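Local coordinates for beta-1,3-glucanosyltransferase (Rhizomucor miehei CAU432, PDB 4WTP), which belongs to glycoside hydrolase family 17 and folds as a (beta/alpha)8, or TIM, barrel, a parallel eight-stranded sheet surrounded by helices, at residues L113-I116 / L117-D121; D141-S144 / L145-I149; N242-K245 / Y246-V250; L251-V254 / K255-N258. All coordinates share one frame; numbering follows the deposited sequence. Where two conformers were deposited one is given.

Overall arrangement
Following the chain from the N terminus, contact 1 closes the last turns of helix 104-119, between strands 93-98 and 125-132 of the barrel. Contact 2 opens the next helix, 142-156, which leads from strand 125-132 to strand 163-167; the two centres lie about 23 Å apart, with nearest atoms about 7 Å from each other. Contacts 3 and 4 follow one another directly along helix 240-256, which precedes strand 262-263, and sit across the chain's centre from contact 1. All four are local turns in series, so none encloses or crosses another. Together they cover two helix C-terminal ends, one N-terminus and the first half of helix 240-256 in the outer layer around the parallel sheet.

Contact 1: L113-I116 / L117-D121; sequences LKNI and LANND
Leu117 folds its side chain back over the preceding turn of the helix and meets Leu113. Its CB lies 3.6 Å from Leu113 O and close to Lys114 O. CG, placed beside the backbone N by a chi1 of -64°, comes to 3.3 Å from Leu113 O. At the tip, CD1 reaches Leu113 CG at 4.1 Å, the two leucines crossing obliquely in an apolar i/i+4 pair. The carbonyl oxygen under this side chain is already engaged, because Leu117 N donates to Leu113 O at 2.9 Å in a fairly straight bond of 160°. This is the end of helix 104-119 in a beta-alpha-beta unit of the TIM barrel, on the way from strand 93-98 to strand 125-132. Leu113 also packs on Val152, Leu155 and Val156 of helix 142-156, while Ile116 is buried against Ala80 and Leu84 of helix 79-90, so the turn sits between both neighbouring helices. Further on, two of the helical bonds are weak: Ala118 N to Lys114 O and Asn119 N to Asn115 O. Ile116 O takes two donors from the same face of its plane: Asn120 N at 2.9 Å, and Asn119 N, which stands above that plane. Asn120 is the first residue to leave helical backbone angles. Its OD1 comes to 3.6 Å from Ile116 CA as the two side chains pass aslant, and its ND2 is hydrogen-bonded to Ser81 OG. On the exposed side, Asn119 CG and ND2 both lie 3.0 Å from Asn115 O, at too poor an angle for a hydrogen bond from ND2.

Contact 2: D141-S144 / L145-I149; sequences DPQS and LANYI
Gln143 and Asn147 join their amides across one turn at the start of helix 142-156, a helix of the TIM barrel between strands 125-132 and 163-167. On this outer side the contact is a single side-chain bond, Gln143 NE2 to Asn147 OD1 at 3.0 Å. The Gln143 chain bends at chi2 (72°) to bring NE2 toward Asn147 in the next turn. Asn147 OD1 lies in the plane of that amide, but NE2 stands above the carbonyl plane of Asn147, and the two amide planes are 46° apart. The opposite character belongs to Leu145, Ala146 and Tyr148, which are buried. Leu145 rests on Leu135 and Val176, and Tyr148 meets Phe106 edge-to-face while its OH bonds to Phe106 O. Beneath both sides runs the regular backbone ladder, with Ala146 N to Pro142 O at 2.9 Å. Asp141 is the N-cap, and its carboxylate grips Ser144 twice, occupying an amide of the first turn that has no helical carbonyl partner. Ser144 N approaches Asp141 OD2 from above the carboxylate plane at 3.0 Å, while Ser144 OG donates to the syn side of Asp141 OD1 at 2.6 Å.

Contact 3: N242-K245 / Y246-V250; sequences NENK and YLHDV
Two polar i/i+4 pairs, Asn244 with His248 and Lys245 with Asp249, lie side by side along helix 240-256, in the outer layer of the TIM barrel just before strand 262-263. In the first, the planes of the Asn244 amide and the His248 ring stand 68° apart. Asn244 OD1 lies 3.1 Å from His248 NE2, but the angle is too poor for a hydrogen bond. Both groups turn instead to the same residue: Asn244 OD1 accepts from Thr293 N, and His248 NE2 is hydrogen-bonded to Thr293 O. Asn244 O sits over one face of the imidazole, offset toward its rim and 3.2 Å from His248 CG, while also accepting the helical bond from His248 N. The buried side of the same turns belongs to Tyr246, whose ring packs on Ala199 and Pro189 and whose OH bonds to Thr224 OG1; Glu243 OE1 forms a salt bridge with Lys289. Lys245 runs extended from CB until a bend at chi4 (48°) swings its ammonium group to Asp249. This salt bridge is short, with Lys245 NZ 2.7 Å from Asp249 OD2, on the syn lone pair of that oxygen.

Contact 4: L251-V254 / K255-N258; sequences LCRV and KQRN. With EDO (1,2-ethanediol), chain B.
Arg253 NH1 donates to Gln256 OE1 at 2.9 Å with an angle of 154°. The oxygen sits at the edge of the guanidinium, near its plane, and NH1 lies in the carbonyl plane of the amide on a lone pair, although the two flat groups are turned 55° apart. The side chains run next to each other in the same direction: Arg253 bends at chi2 (-47°), whereas Gln256 is extended beyond CG. The aliphatic part of the arginine joins in, with Arg253 CD 3.5 Å from Gln256 OE1. On another flank of the glutamine, NE2 lies 3.8 Å from Cys252 SG, the sulfur that forms the disulfide with Cys298. Behind these groups the backbone fixes the spacing, Gln256 N bonding to Cys252 O at 2.9 Å and Arg257 N to Arg253 O at 3.1 Å. Helix 240-256 of the TIM barrel then ends in a Schellman motif: Asn258, with positive phi, is its C-prime residue, Ile259 N turns back to Val254 O, and a weak bond joins Asn258 N to Lys255 O. Further out, Lys255 bends at chi3 and carries NZ to O2 of a 1,2-ethanediol molecule, 2.8 Å away, and also donates to Cys298 OXT. Arg253 NH2 has a long, weak ion pair with Asp201 on helix 196-212. The C-terminal residue is thus held to this helix both covalently, through Cys252, and by a bond to a lysine whose positive charge would probably help balance the terminal carboxylate.

Contact 1: L113-I116 / L117-D121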
# COMPACT_ATOMS: atom_id res chain seq x y z
N LEU A 113 2.54 -1.32 -18.15
CA LEU A 113 1.53 -0.31 -17.99
C LEU A 113 0.87 -0.06 -19.35
O LEU A 113 -0.36 0.03 -19.45
CB LEU A 113 2.16 0.97 -17.46
CG LEU A 113 1.18 2.14 -17.34
CD1 LEU A 113 -0.03 1.85 -16.46
CD2 LEU A 113 1.88 3.38 -16.82
N LYS A 114 1.68 0.12 -20.40
CA LYS A 114 1.15 0.33 -21.75
C LYS A 114 0.22 -0.82 -22.13
O LYS A 114 -0.82 -0.58 -22.73
CB LYS A 114 2.29 0.50 -22.77
CG LYS A 114 2.97 1.86 -22.66
CD LYS A 114 4.21 1.98 -23.53
CE LYS A 114 4.85 3.35 -23.37
NZ LYS A 114 6.19 3.40 -24.02
N ASN A 115 0.60 -2.04 -21.81
CA ASN A 115 -0.25 -3.20 -22.08
C ASN A 115 -1.57 -3.16 -21.35
O ASN A 115 -2.63 -3.43 -21.93
CB ASN A 115 0.45 -4.51 -21.71
CG ASN A 115 1.56 -4.88 -22.68
OD1 ASN A 115 1.61 -4.40 -23.82
ND2 ASN A 115 2.47 -5.74 -22.23
N ILE A 116 -1.53 -2.80 -20.07
CA ILE A 116 -2.75 -2.66 -19.30
C ILE A 116 -3.63 -1.58 -19.95
O ILE A 116 -4.87 -1.77 -20.07
CB ILE A 116 -2.43 -2.33 -17.83
CG1 ILE A 116 -1.98 -3.61 -17.13
CG2 ILE A 116 -3.64 -1.73 -17.13
CD1 ILE A 116 -1.06 -3.36 -15.97
N LEU A 117 -3.03 -0.47 -20.34
CA LEU A 117 -3.82 0.61 -20.93
C LEU A 117 -4.49 0.17 -22.27
O LEU A 117 -5.54 0.71 -22.66
CB LEU A 117 -2.97 1.89 -21.10
CG LEU A 117 -2.49 2.52 -19.78
CD1 LEU A 117 -1.54 3.68 -20.04
CD2 LEU A 117 -3.67 2.96 -18.92
N ALA A 118 -3.88 -0.79 -22.96
CA ALA A 118 -4.41 -1.30 -24.24
C ALA A 118 -5.41 -2.42 -24.04
O ALA A 118 -6.27 -2.67 -24.90
CB ALA A 118 -3.26 -1.77 -25.12
N ASN A 119 -5.25 -3.17 -22.96
CA ASN A 119 -5.92 -4.45 -22.82
C ASN A 119 -7.04 -4.51 -21.77
O ASN A 119 -7.79 -5.49 -21.74
CB ASN A 119 -4.91 -5.56 -22.44
CG ASN A 119 -3.76 -5.72 -23.42
OD1 ASN A 119 -3.88 -5.42 -24.61
ND2 ASN A 119 -2.65 -6.27 -22.94
N ASN A 120 -7.10 -3.49 -20.91
CA ASN A 120 -7.97 -3.47 -19.75
C ASN A 120 -8.75 -2.20 -19.59
O ASN A 120 -8.28 -1.10 -19.89
CB ASN A 120 -7.14 -3.69 -18.47
CG ASN A 120 -6.43 -5.03 -18.44
OD1 ASN A 120 -5.31 -5.15 -18.94
ND2 ASN A 120 -7.07 -6.05 -17.88
N ASP A 121 -9.94 -2.36 -19.02
CA ASP A 121 -10.67 -1.26 -18.44
C ASP A 121 -9.89 -0.76 -17.20
O ASP A 121 -9.51 -1.58 -16.35
CB ASP A 121 -12.04 -1.79 -18.04
CG ASP A 121 -12.95 -0.74 -17.46
OD1 ASP A 121 -12.60 0.45 -17.44
OD2 ASP A 121 -14.09 -1.12 -17.10

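Contact 2: D141-S144 / L145-I149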
# COMPACT_ATOMS: atom_id res chain seq x y z
N ASP A 141 18.58 7.83 -8.74
CA ASP A 141 18.73 9.16 -8.17
C ASP A 141 17.41 9.90 -8.31
O ASP A 141 16.56 9.53 -9.14
CB ASP A 141 19.86 9.90 -8.91
CG ASP A 141 19.56 10.09 -10.39
OD1 ASP A 141 19.78 9.15 -11.18
OD2 ASP A 141 19.02 11.15 -10.76
N PRO A 142 17.21 10.97 -7.51
CA PRO A 142 15.97 11.74 -7.58
C PRO A 142 15.57 12.25 -8.95
O PRO A 142 14.41 12.12 -9.33
CB PRO A 142 16.22 12.89 -6.59
CG PRO A 142 17.11 12.26 -5.59
CD PRO A 142 18.06 11.43 -6.39
N GLN A 143 16.50 12.84 -9.71
CA GLN A 143 16.11 13.38 -11.01
C GLN A 143 15.63 12.27 -11.98
O GLN A 143 14.67 12.48 -12.71
CB GLN A 143 17.24 14.20 -11.67
CG GLN A 143 16.86 14.89 -12.98
CD GLN A 143 15.93 16.05 -12.75
OE1 GLN A 143 16.21 16.91 -11.92
NE2 GLN A 143 14.81 16.07 -13.46
N SER A 144 16.33 11.14 -11.98
CA SER A 144 15.92 10.00 -12.82
C SER A 144 14.54 9.46 -12.46
O SER A 144 13.73 9.16 -13.33
CB SER A 144 16.96 8.89 -12.77
OG SER A 144 18.21 9.34 -13.29
N LEU A 145 14.24 9.39 -11.16
CA LEU A 145 12.92 9.00 -10.75
C LEU A 145 11.88 10.03 -11.18
O LEU A 145 10.83 9.68 -11.73
CB LEU A 145 12.88 8.76 -9.24
CG LEU A 145 11.49 8.37 -8.73
CD1 LEU A 145 11.00 7.07 -9.36
CD2 LEU A 145 11.57 8.23 -7.21
N ALA A 146 12.21 11.31 -10.99
CA ALA A 146 11.30 12.37 -11.41
C ALA A 146 10.99 12.31 -12.91
O ALA A 146 9.82 12.41 -13.34
CB ALA A 146 11.87 13.73 -11.06
N ASN A 147 12.04 12.13 -13.72
CA ASN A 147 11.85 11.98 -15.16
C ASN A 147 10.96 10.78 -15.53
O ASN A 147 10.12 10.87 -16.44
CB ASN A 147 13.21 11.86 -15.83
CG ASN A 147 14.00 13.16 -15.75
OD1 ASN A 147 13.45 14.22 -15.43
ND2 ASN A 147 15.29 13.08 -16.02
N TYR A 148 11.14 9.66 -14.83
CA TYR A 148 10.36 8.47 -15.11
C TYR A 148 8.89 8.74 -14.75
O TYR A 148 7.97 8.37 -15.51
CB TYR A 148 10.92 7.31 -14.29
CG TYR A 148 10.25 5.99 -14.54
CD1 TYR A 148 10.49 5.28 -15.70
CD2 TYR A 148 9.38 5.44 -13.60
CE1 TYR A 148 9.91 4.04 -15.91
CE2 TYR A 148 8.78 4.22 -13.82
CZ TYR A 148 9.05 3.52 -14.97
OH TYR A 148 8.45 2.30 -15.15
N ILE A 149 8.66 9.38 -13.60
CA ILE A 149 7.30 9.74 -13.20
C ILE A 149 6.63 10.61 -14.25
O ILE A 149 5.46 10.41 -14.60
CB ILE A 149 7.27 10.42 -11.80
CG1 ILE A 149 7.76 9.43 -10.74
CG2 ILE A 149 5.88 10.99 -11.51
CD1 ILE A 149 8.17 10.07 -9.42

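Contact 3: N242-K245 / Y246-V250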
# COMPACT_ATOMS: atom_id res chain seq x y z
N ASN A 242 -1.48 -6.17 20.41
CA ASN A 242 -0.78 -4.98 19.88
C ASN A 242 -1.19 -4.70 18.45
O ASN A 242 -1.38 -3.53 18.09
CB ASN A 242 0.74 -5.05 20.06
CG ASN A 242 1.15 -4.85 21.49
OD1 ASN A 242 0.32 -4.56 22.38
ND2 ASN A 242 2.45 -4.99 21.74
N GLU A 243 -1.33 -5.73 17.61
CA GLU A 243 -1.82 -5.48 16.26
C GLU A 243 -3.23 -4.86 16.34
O GLU A 243 -3.55 -3.94 15.62
CB GLU A 243 -1.83 -6.72 15.36
CG GLU A 243 -2.30 -6.36 13.96
CD GLU A 243 -2.41 -7.52 12.99
OE1 GLU A 243 -2.30 -8.69 13.37
OE2 GLU A 243 -2.67 -7.21 11.80
N ASN A 244 -4.10 -5.42 17.19
CA ASN A 244 -5.46 -4.90 17.38
C ASN A 244 -5.45 -3.44 17.82
O ASN A 244 -6.17 -2.62 17.26
CB ASN A 244 -6.17 -5.77 18.43
CG ASN A 244 -7.67 -5.55 18.43
OD1 ASN A 244 -8.30 -5.56 17.38
ND2 ASN A 244 -8.23 -5.38 19.61
N LYS A 245 -4.60 -3.11 18.80
CA LYS A 245 -4.49 -1.74 19.26
C LYS A 245 -4.00 -0.80 18.14
O LYS A 245 -4.54 0.29 17.95
CB LYS A 245 -3.58 -1.65 20.48
CG LYS A 245 -3.29 -0.23 20.90
CD LYS A 245 -2.63 -0.13 22.26
CE LYS A 245 -2.23 1.30 22.58
NZ LYS A 245 -3.25 2.36 22.33
N TYR A 246 -2.97 -1.24 17.41
CA TYR A 246 -2.39 -0.40 16.36
C TYR A 246 -3.43 -0.15 15.28
O TYR A 246 -3.64 0.98 14.83
CB TYR A 246 -1.16 -1.06 15.73
CG TYR A 246 -0.39 -0.11 14.83
CD1 TYR A 246 0.23 1.01 15.37
CD2 TYR A 246 -0.34 -0.29 13.45
CE1 TYR A 246 0.95 1.89 14.56
CE2 TYR A 246 0.37 0.58 12.62
CZ TYR A 246 0.99 1.68 13.19
OH TYR A 246 1.70 2.58 12.42
N LEU A 247 -4.14 -1.20 14.87
CA LEU A 247 -5.21 -1.09 13.88
C LEU A 247 -6.26 -0.06 14.35
O LEU A 247 -6.62 0.86 13.60
CB LEU A 247 -5.86 -2.47 13.70
CG LEU A 247 -7.04 -2.50 12.76
CD1 LEU A 247 -6.64 -2.10 11.35
CD2 LEU A 247 -7.67 -3.89 12.80
N HIS A 248 -6.75 -0.24 15.58
CA HIS A 248 -7.77 0.70 16.08
C HIS A 248 -7.25 2.12 16.10
O HIS A 248 -7.96 3.04 15.69
CB HIS A 248 -8.19 0.30 17.49
CG HIS A 248 -8.93 -1.01 17.56
ND1 HIS A 248 -9.47 -1.48 18.71
CD2 HIS A 248 -9.21 -1.94 16.59
CE1 HIS A 248 -10.06 -2.66 18.47
NE2 HIS A 248 -9.92 -2.93 17.17
N ASP A 249 -6.03 2.31 16.60
CA ASP A 249 -5.49 3.66 16.77
C ASP A 249 -5.23 4.34 15.45
O ASP A 249 -5.56 5.51 15.28
CB ASP A 249 -4.18 3.66 17.57
CG ASP A 249 -4.36 3.26 19.01
OD1 ASP A 249 -5.51 3.21 19.50
OD2 ASP A 249 -3.32 3.01 19.67
N VAL A 250 -4.63 3.62 14.51
CA VAL A 250 -4.33 4.24 13.25
C VAL A 250 -5.60 4.59 12.47
O VAL A 250 -5.71 5.67 11.91
CB VAL A 250 -3.40 3.35 12.42
CG1 VAL A 250 -3.30 3.85 10.99
CG2 VAL A 250 -2.00 3.30 13.04

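Contact 4: L251-V254 / K255-N258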
# COMPACT_ATOMS: atom_id res chain seq x y z
N LEU A 251 -6.58 3.69 12.47
CA LEU A 251 -7.86 3.96 11.80
C LEU A 251 -8.52 5.18 12.42
O LEU A 251 -9.10 6.01 11.71
CB LEU A 251 -8.80 2.74 11.86
CG LEU A 251 -8.38 1.59 10.95
CD1 LEU A 251 -9.36 0.46 11.14
CD2 LEU A 251 -8.36 2.00 9.48
N CYS A 252 -8.43 5.31 13.75
CA CYS A 252 -8.97 6.48 14.42
C CYS A 252 -8.27 7.77 13.98
O CYS A 252 -8.92 8.75 13.59
CB CYS A 252 -8.87 6.33 15.93
SG CYS A 252 -9.21 7.83 16.86
N ARG A 253 -6.94 7.79 14.07
CA ARG A 253 -6.18 8.99 13.74
C ARG A 253 -6.38 9.45 12.31
O ARG A 253 -6.52 10.65 12.08
CB ARG A 253 -4.71 8.78 14.04
CG ARG A 253 -4.34 8.56 15.50
CD ARG A 253 -4.98 9.56 16.45
NE ARG A 253 -4.43 9.54 17.80
CZ ARG A 253 -4.79 10.37 18.78
NH1 ARG A 253 -5.72 11.29 18.56
NH2 ARG A 253 -4.22 10.28 19.97
N VAL A 254 -6.42 8.54 11.34
CA VAL A 254 -6.59 8.96 9.95
C VAL A 254 -8.03 9.45 9.72
O VAL A 254 -8.27 10.27 8.86
CB VAL A 254 -6.16 7.90 8.90
CG1 VAL A 254 -4.69 7.56 9.09
CG2 VAL A 254 -7.06 6.66 8.91
N LYS A 255 -8.98 8.92 10.50
CA LYS A 255 -10.36 9.41 10.42
C LYS A 255 -10.42 10.84 10.97
O LYS A 255 -11.03 11.72 10.36
CB LYS A 255 -11.29 8.46 11.19
CG LYS A 255 -12.74 8.87 11.02
CD LYS A 255 -13.64 8.12 11.97
CE LYS A 255 -13.70 6.65 11.62
NZ LYS A 255 -14.75 5.97 12.40
N GLN A 256 -9.76 11.09 12.10
CA GLN A 256 -9.77 12.40 12.72
C GLN A 256 -9.20 13.46 11.80
O GLN A 256 -9.68 14.59 11.77
CB GLN A 256 -8.99 12.39 14.05
CG GLN A 256 -9.68 11.62 15.17
CD GLN A 256 -8.88 11.66 16.46
OE1 GLN A 256 -7.67 11.78 16.41
NE2 GLN A 256 -9.56 11.59 17.60
N ARG A 257 -8.18 13.10 11.03
CA ARG A 257 -7.46 14.06 10.20
C ARG A 257 -7.81 13.97 8.73
O ARG A 257 -7.20 14.65 7.91
CB ARG A 257 -5.95 13.90 10.41
CG ARG A 257 -5.48 14.24 11.83
CD ARG A 257 -4.12 14.93 11.89
NE ARG A 257 -4.23 16.39 11.80
CZ ARG A 257 -3.76 17.13 10.80
NH1 ARG A 257 -3.11 16.58 9.78
NH2 ARG A 257 -3.93 18.45 10.83
N ASN A 258 -8.80 13.14 8.39
CA ASN A 258 -9.22 12.98 7.01
C ASN A 258 -8.07 12.56 6.07
O ASN A 258 -7.92 13.06 4.94
CB ASN A 258 -9.88 14.28 6.49
CG ASN A 258 -10.84 14.02 5.36
OD1 ASN A 258 -11.25 12.88 5.13
ND2 ASN A 258 -11.23 15.08 4.64
C1 EDO B . -14.95 1.27 11.73
O1 EDO B . -15.17 1.43 13.13
C2 EDO B . -15.62 2.42 11.00
O2 EDO B . -14.74 3.55 10.91